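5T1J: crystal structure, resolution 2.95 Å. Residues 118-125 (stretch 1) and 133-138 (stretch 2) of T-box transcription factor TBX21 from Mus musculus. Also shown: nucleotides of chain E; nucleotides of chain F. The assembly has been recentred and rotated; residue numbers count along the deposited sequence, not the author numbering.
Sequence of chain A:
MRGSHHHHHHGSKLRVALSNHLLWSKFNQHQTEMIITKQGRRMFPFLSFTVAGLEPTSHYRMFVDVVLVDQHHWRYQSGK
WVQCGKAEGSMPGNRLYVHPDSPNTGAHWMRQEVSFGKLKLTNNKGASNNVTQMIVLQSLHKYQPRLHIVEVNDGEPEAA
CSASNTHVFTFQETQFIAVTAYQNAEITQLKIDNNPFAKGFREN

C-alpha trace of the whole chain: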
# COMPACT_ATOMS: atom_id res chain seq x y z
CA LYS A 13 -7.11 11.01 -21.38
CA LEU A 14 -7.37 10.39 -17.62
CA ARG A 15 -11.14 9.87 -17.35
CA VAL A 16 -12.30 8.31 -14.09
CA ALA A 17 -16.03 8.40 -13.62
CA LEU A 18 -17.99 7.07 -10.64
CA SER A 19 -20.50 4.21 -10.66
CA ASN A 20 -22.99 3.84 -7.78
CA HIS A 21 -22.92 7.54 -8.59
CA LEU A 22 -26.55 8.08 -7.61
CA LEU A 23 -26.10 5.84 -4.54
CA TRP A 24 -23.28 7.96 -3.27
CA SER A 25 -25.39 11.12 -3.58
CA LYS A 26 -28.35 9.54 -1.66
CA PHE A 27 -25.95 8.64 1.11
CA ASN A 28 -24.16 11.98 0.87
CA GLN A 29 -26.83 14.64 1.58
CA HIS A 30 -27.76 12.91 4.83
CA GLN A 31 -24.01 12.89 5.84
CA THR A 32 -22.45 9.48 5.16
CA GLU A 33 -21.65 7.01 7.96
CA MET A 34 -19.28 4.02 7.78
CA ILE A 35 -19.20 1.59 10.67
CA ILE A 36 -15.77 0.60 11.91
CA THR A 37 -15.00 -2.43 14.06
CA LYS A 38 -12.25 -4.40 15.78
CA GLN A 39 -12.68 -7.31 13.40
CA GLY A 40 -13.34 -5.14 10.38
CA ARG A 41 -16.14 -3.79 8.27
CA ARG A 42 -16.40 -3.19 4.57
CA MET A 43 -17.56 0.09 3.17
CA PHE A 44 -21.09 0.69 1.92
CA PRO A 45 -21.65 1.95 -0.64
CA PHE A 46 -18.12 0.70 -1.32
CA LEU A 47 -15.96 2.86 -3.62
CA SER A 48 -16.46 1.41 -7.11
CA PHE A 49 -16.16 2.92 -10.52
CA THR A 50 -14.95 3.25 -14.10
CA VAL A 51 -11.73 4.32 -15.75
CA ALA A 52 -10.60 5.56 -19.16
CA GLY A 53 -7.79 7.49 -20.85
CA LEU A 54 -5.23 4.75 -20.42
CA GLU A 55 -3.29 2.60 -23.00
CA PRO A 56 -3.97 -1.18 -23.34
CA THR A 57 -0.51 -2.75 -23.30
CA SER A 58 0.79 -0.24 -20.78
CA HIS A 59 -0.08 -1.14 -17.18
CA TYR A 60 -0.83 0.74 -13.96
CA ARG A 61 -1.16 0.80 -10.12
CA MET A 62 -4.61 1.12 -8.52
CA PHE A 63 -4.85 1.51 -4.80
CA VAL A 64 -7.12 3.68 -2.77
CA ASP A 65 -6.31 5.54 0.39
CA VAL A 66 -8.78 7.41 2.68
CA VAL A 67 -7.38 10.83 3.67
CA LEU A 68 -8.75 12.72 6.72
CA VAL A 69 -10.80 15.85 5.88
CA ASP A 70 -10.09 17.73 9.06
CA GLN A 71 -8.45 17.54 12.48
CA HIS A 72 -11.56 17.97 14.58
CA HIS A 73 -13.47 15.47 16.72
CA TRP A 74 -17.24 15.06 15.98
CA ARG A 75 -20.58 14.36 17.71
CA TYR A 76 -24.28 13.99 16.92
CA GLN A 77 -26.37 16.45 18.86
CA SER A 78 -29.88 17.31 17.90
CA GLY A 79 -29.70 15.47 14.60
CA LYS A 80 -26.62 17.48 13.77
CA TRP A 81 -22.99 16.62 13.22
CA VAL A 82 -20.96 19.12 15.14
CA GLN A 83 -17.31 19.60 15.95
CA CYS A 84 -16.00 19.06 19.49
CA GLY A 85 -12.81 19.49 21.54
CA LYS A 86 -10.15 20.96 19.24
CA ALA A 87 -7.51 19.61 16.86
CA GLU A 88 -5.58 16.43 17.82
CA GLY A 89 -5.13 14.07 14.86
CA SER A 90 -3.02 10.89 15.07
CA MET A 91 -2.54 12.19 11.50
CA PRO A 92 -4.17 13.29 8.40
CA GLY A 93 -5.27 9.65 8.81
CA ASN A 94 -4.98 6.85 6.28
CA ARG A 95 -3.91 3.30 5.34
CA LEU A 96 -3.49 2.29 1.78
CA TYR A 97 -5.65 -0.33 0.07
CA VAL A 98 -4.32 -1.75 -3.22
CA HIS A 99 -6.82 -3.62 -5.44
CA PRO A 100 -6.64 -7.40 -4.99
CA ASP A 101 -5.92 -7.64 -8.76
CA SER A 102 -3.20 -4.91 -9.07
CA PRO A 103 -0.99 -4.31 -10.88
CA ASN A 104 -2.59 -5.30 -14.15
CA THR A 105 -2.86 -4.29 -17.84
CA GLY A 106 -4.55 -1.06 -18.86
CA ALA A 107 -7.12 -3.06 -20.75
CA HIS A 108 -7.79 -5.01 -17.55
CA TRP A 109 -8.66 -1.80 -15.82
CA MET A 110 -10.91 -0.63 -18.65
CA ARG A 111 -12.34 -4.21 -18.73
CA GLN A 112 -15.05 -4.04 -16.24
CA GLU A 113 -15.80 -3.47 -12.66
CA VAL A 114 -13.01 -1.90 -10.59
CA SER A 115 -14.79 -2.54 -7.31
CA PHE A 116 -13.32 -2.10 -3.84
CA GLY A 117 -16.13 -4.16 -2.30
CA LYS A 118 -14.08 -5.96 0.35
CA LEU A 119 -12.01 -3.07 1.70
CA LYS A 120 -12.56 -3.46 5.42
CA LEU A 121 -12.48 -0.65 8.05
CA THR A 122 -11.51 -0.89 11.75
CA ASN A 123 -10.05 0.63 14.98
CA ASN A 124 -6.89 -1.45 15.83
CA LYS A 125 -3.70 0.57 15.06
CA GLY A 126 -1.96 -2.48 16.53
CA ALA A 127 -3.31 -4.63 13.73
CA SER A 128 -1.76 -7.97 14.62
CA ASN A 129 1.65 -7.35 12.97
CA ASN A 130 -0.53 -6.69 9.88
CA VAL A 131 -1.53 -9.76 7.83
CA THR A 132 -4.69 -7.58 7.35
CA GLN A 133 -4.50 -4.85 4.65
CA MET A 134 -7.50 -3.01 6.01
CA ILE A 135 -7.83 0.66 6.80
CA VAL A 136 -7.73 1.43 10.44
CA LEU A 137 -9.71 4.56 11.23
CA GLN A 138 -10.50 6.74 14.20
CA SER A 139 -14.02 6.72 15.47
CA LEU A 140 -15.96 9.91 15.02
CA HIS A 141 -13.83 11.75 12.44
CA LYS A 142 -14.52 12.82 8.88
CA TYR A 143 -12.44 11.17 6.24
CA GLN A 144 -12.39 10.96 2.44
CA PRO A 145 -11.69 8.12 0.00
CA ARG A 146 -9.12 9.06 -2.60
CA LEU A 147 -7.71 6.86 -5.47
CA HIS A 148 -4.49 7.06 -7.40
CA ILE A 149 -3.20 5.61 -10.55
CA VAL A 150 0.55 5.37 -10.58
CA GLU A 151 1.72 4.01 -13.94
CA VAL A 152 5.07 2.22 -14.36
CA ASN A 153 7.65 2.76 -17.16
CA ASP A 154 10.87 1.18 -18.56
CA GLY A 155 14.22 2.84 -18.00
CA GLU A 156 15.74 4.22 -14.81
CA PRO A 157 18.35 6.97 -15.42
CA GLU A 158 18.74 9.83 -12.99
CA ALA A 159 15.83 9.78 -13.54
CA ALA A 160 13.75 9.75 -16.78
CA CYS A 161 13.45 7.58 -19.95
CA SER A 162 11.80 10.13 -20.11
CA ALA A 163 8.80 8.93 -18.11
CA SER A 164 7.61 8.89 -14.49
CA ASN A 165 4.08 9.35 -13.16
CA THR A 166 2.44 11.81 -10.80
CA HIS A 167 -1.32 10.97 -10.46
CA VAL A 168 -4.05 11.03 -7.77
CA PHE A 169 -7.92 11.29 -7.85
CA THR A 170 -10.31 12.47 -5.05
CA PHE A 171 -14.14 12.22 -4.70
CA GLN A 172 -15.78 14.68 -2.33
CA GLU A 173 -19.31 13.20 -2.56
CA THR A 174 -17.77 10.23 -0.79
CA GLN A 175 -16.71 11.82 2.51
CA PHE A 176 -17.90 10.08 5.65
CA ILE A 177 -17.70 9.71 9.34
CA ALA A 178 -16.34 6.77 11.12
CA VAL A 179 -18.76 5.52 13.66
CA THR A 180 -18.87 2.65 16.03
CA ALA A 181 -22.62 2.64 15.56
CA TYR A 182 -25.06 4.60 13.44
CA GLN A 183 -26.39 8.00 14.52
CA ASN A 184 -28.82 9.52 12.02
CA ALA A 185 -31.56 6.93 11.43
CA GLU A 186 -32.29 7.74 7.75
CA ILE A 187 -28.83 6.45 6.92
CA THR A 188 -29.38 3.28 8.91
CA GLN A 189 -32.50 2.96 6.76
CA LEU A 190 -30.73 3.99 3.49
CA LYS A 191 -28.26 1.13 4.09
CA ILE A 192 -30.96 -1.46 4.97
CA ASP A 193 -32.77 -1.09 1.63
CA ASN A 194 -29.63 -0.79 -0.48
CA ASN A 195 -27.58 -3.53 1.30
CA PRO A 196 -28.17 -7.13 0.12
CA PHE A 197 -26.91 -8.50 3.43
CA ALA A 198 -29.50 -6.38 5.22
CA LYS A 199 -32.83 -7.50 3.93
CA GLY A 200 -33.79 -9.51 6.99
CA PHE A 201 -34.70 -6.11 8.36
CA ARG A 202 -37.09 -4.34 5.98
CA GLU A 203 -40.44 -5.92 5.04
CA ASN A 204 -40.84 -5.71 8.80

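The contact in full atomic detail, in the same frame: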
# COMPACT_ATOMS: atom_id res chain seq x y z
N LYS A 118 -14.46 -5.23 -0.86
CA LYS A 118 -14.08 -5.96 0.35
C LYS A 118 -13.19 -5.17 1.30
O LYS A 118 -12.86 -5.67 2.40
CB LYS A 118 -13.42 -7.28 -0.01
CG LYS A 118 -13.90 -7.82 -1.32
CD LYS A 118 -13.99 -9.33 -1.29
CE LYS A 118 -15.21 -9.74 -2.12
NZ LYS A 118 -15.70 -11.13 -1.91
N LEU A 119 -12.81 -3.95 0.89
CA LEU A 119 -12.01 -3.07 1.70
C LEU A 119 -12.60 -3.10 3.07
O LEU A 119 -13.74 -2.74 3.18
CB LEU A 119 -12.02 -1.67 1.11
CG LEU A 119 -10.91 -0.73 1.52
CD1 LEU A 119 -10.87 0.50 0.63
CD2 LEU A 119 -11.03 -0.38 2.97
N LYS A 120 -11.91 -3.52 4.11
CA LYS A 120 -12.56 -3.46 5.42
C LYS A 120 -12.04 -2.27 6.21
O LYS A 120 -10.86 -1.86 6.01
CB LYS A 120 -12.35 -4.71 6.28
CG LYS A 120 -12.54 -6.02 5.62
CD LYS A 120 -13.93 -6.38 5.35
CE LYS A 120 -14.12 -7.86 5.54
NZ LYS A 120 -13.88 -8.22 6.98
N LEU A 121 -12.88 -1.76 7.14
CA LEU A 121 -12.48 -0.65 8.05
C LEU A 121 -12.56 -1.08 9.51
O LEU A 121 -13.33 -1.99 9.85
CB LEU A 121 -13.32 0.58 7.80
CG LEU A 121 -13.47 0.95 6.31
CD1 LEU A 121 -14.93 1.11 6.07
CD2 LEU A 121 -12.75 2.21 5.92
N THR A 122 -11.71 -0.47 10.35
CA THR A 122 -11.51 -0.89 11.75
C THR A 122 -10.93 0.17 12.70
O THR A 122 -10.75 1.34 12.31
CB THR A 122 -10.56 -2.14 11.84
OG1 THR A 122 -10.75 -2.81 13.09
CG2 THR A 122 -9.09 -1.74 11.70
N ASN A 123 -10.64 -0.24 13.95
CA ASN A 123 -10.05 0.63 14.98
C ASN A 123 -8.80 0.10 15.72
O ASN A 123 -8.44 0.65 16.77
CB ASN A 123 -11.14 0.99 15.99
CG ASN A 123 -11.67 -0.22 16.74
OD1 ASN A 123 -10.99 -1.25 16.87
ND2 ASN A 123 -12.90 -0.13 17.21
N ASN A 124 -8.13 -0.94 15.22
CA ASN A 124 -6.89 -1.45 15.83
C ASN A 124 -5.59 -1.03 15.13
O ASN A 124 -5.15 -1.70 14.19
CB ASN A 124 -6.89 -2.98 15.92
CG ASN A 124 -7.83 -3.51 16.99
OD1 ASN A 124 -8.65 -4.39 16.74
ND2 ASN A 124 -7.69 -2.98 18.21
N LYS A 125 -4.96 0.04 15.62
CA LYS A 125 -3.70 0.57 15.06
C LYS A 125 -2.53 -0.36 15.45
O LYS A 125 -1.40 -0.20 14.97
CB LYS A 125 -3.48 2.03 15.55
CG LYS A 125 -2.30 2.88 14.93
CD LYS A 125 -2.45 4.39 15.33
CE LYS A 125 -1.35 5.31 14.78
NZ LYS A 125 -0.11 5.15 15.51
N GLN A 133 -4.28 -5.76 5.77
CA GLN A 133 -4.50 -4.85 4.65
C GLN A 133 -5.92 -4.27 4.72
O GLN A 133 -6.73 -4.33 3.78
CB GLN A 133 -4.24 -5.52 3.28
CG GLN A 133 -4.32 -4.58 2.04
CD GLN A 133 -4.05 -5.27 0.69
OE1 GLN A 133 -3.30 -6.26 0.63
NE2 GLN A 133 -4.70 -4.79 -0.38
N MET A 134 -6.20 -3.62 5.85
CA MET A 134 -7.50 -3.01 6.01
C MET A 134 -7.28 -1.69 6.71
O MET A 134 -6.41 -1.57 7.57
CB MET A 134 -8.47 -3.96 6.76
CG MET A 134 -8.08 -4.37 8.17
SD MET A 134 -9.13 -5.76 8.70
CE MET A 134 -8.55 -6.05 10.37
N ILE A 135 -8.04 -0.68 6.30
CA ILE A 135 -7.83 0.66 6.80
C ILE A 135 -8.26 0.73 8.24
O ILE A 135 -9.33 0.24 8.61
CB ILE A 135 -8.57 1.69 5.99
CG1 ILE A 135 -8.44 1.33 4.52
CG2 ILE A 135 -7.97 3.02 6.25
CD1 ILE A 135 -8.65 2.46 3.60
N VAL A 136 -7.43 1.34 9.04
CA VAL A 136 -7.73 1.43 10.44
C VAL A 136 -8.01 2.92 10.67
O VAL A 136 -7.19 3.80 10.38
CB VAL A 136 -6.59 0.85 11.31
CG1 VAL A 136 -5.36 1.61 11.08
CG2 VAL A 136 -6.94 0.90 12.77
N LEU A 137 -9.23 3.20 11.11
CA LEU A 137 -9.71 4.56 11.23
C LEU A 137 -10.09 4.95 12.63
O LEU A 137 -10.31 4.12 13.48
CB LEU A 137 -10.90 4.78 10.29
CG LEU A 137 -10.54 4.71 8.80
CD1 LEU A 137 -11.72 4.77 7.89
CD2 LEU A 137 -9.63 5.88 8.51
N GLN A 138 -10.09 6.25 12.90
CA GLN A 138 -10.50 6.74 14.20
C GLN A 138 -11.99 7.01 14.21
O GLN A 138 -12.55 7.66 13.30
CB GLN A 138 -9.72 8.01 14.55
CG GLN A 138 -8.27 7.87 14.94
CD GLN A 138 -7.70 9.27 15.19
OE1 GLN A 138 -8.40 10.33 15.04
NE2 GLN A 138 -6.50 9.28 15.80
P DT E 5 -14.24 -1.48 20.26
OP1 DT E 5 -12.80 -1.64 20.51
OP2 DT E 5 -14.70 -1.10 18.91
O5' DT E 5 -15.07 -2.77 20.74
C5' DT E 5 -14.83 -3.34 22.00
C4' DT E 5 -16.01 -4.14 22.51
O4' DT E 5 -17.24 -3.39 22.33
C3' DT E 5 -16.28 -5.48 21.80
O3' DT E 5 -15.94 -6.57 22.63
C2' DT E 5 -17.79 -5.47 21.50
C1' DT E 5 -18.29 -4.31 22.33
N1 DT E 5 -19.49 -3.68 21.78
C2 DT E 5 -20.70 -3.93 22.39
O2 DT E 5 -20.81 -4.62 23.39
N3 DT E 5 -21.77 -3.32 21.81
C4 DT E 5 -21.76 -2.52 20.69
O4 DT E 5 -22.78 -2.02 20.24
C5 DT E 5 -20.46 -2.31 20.07
C7 DT E 5 -20.33 -1.46 18.84
C6 DT E 5 -19.39 -2.91 20.64
P DG F 15 -16.80 -10.82 6.01
OP1 DG F 15 -15.91 -10.30 4.95
OP2 DG F 15 -16.38 -10.83 7.43
O5' DG F 15 -18.10 -9.93 5.78
C5' DG F 15 -18.64 -9.87 4.48
C4' DG F 15 -20.09 -9.53 4.55
O4' DG F 15 -20.78 -10.60 5.20
C3' DG F 15 -20.40 -8.28 5.34
O3' DG F 15 -21.38 -7.53 4.65
C2' DG F 15 -20.92 -8.84 6.66
C1' DG F 15 -21.62 -10.08 6.17
N9 DG F 15 -21.72 -11.14 7.14
C8 DG F 15 -20.69 -11.88 7.63
N7 DG F 15 -21.06 -12.79 8.48
C5 DG F 15 -22.43 -12.62 8.58
C6 DG F 15 -23.36 -13.32 9.37
O6 DG F 15 -23.14 -14.26 10.15
N1 DG F 15 -24.66 -12.82 9.18
C2 DG F 15 -24.99 -11.79 8.32
N2 DG F 15 -26.28 -11.45 8.25
N3 DG F 15 -24.11 -11.13 7.58
C4 DG F 15 -22.85 -11.60 7.76

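The two stretches form a short parallel β-ladder, held by three backbone hydrogen bonds and flanked by apolar packing, with 503 Å² buried between them. Leu121 pairs with Ile135 and Thr122 with Val136. Ile135 N donates to Lys120 O (3.1 Å) and Thr122 N to Ile135 O (3.0 Å), both weak because the N-H points well off the acceptor; Leu137 N to Thr122 O, at 2.7 Å and 161°, is the straightest of the three. A CA-H...O contact from Leu121 CA to Ile135 O (3.3 Å) adds to the pairing.

Alternation along the strands sorts the side chains. Leu121 and Ile135 share one face, where branched hydrocarbon suits a buried setting. Leucines beside the ladder extend this packing: Leu121 CD2 meets Leu137 CD1 at 3.4 Å, and Leu119 CD2 reaches Ile135 CG1 at 3.5 Å. On the other face, Thr122 CG2 packs against Val136 CG2 (3.6 Å), while Thr122 OG1 is satisfied elsewhere in the structure. Both residues are β-branched, a shape that favours extended backbone. Val136 CG2 also lies 3.3 Å from Asn124 N.

The polar ends of Lys120 and Asn123 lie away from stretch 2. Lys120 sets its CB 4.0 Å from Met134 CB, yet its chain leads away from stretch 2. The CA-to-CB bond of Asn123 points away from stretch 2, although CB still touches it, and ND2 donates to OP2 of DT5 of chain E (2.7 Å), a DNA phosphate contact befitting a transcription factor.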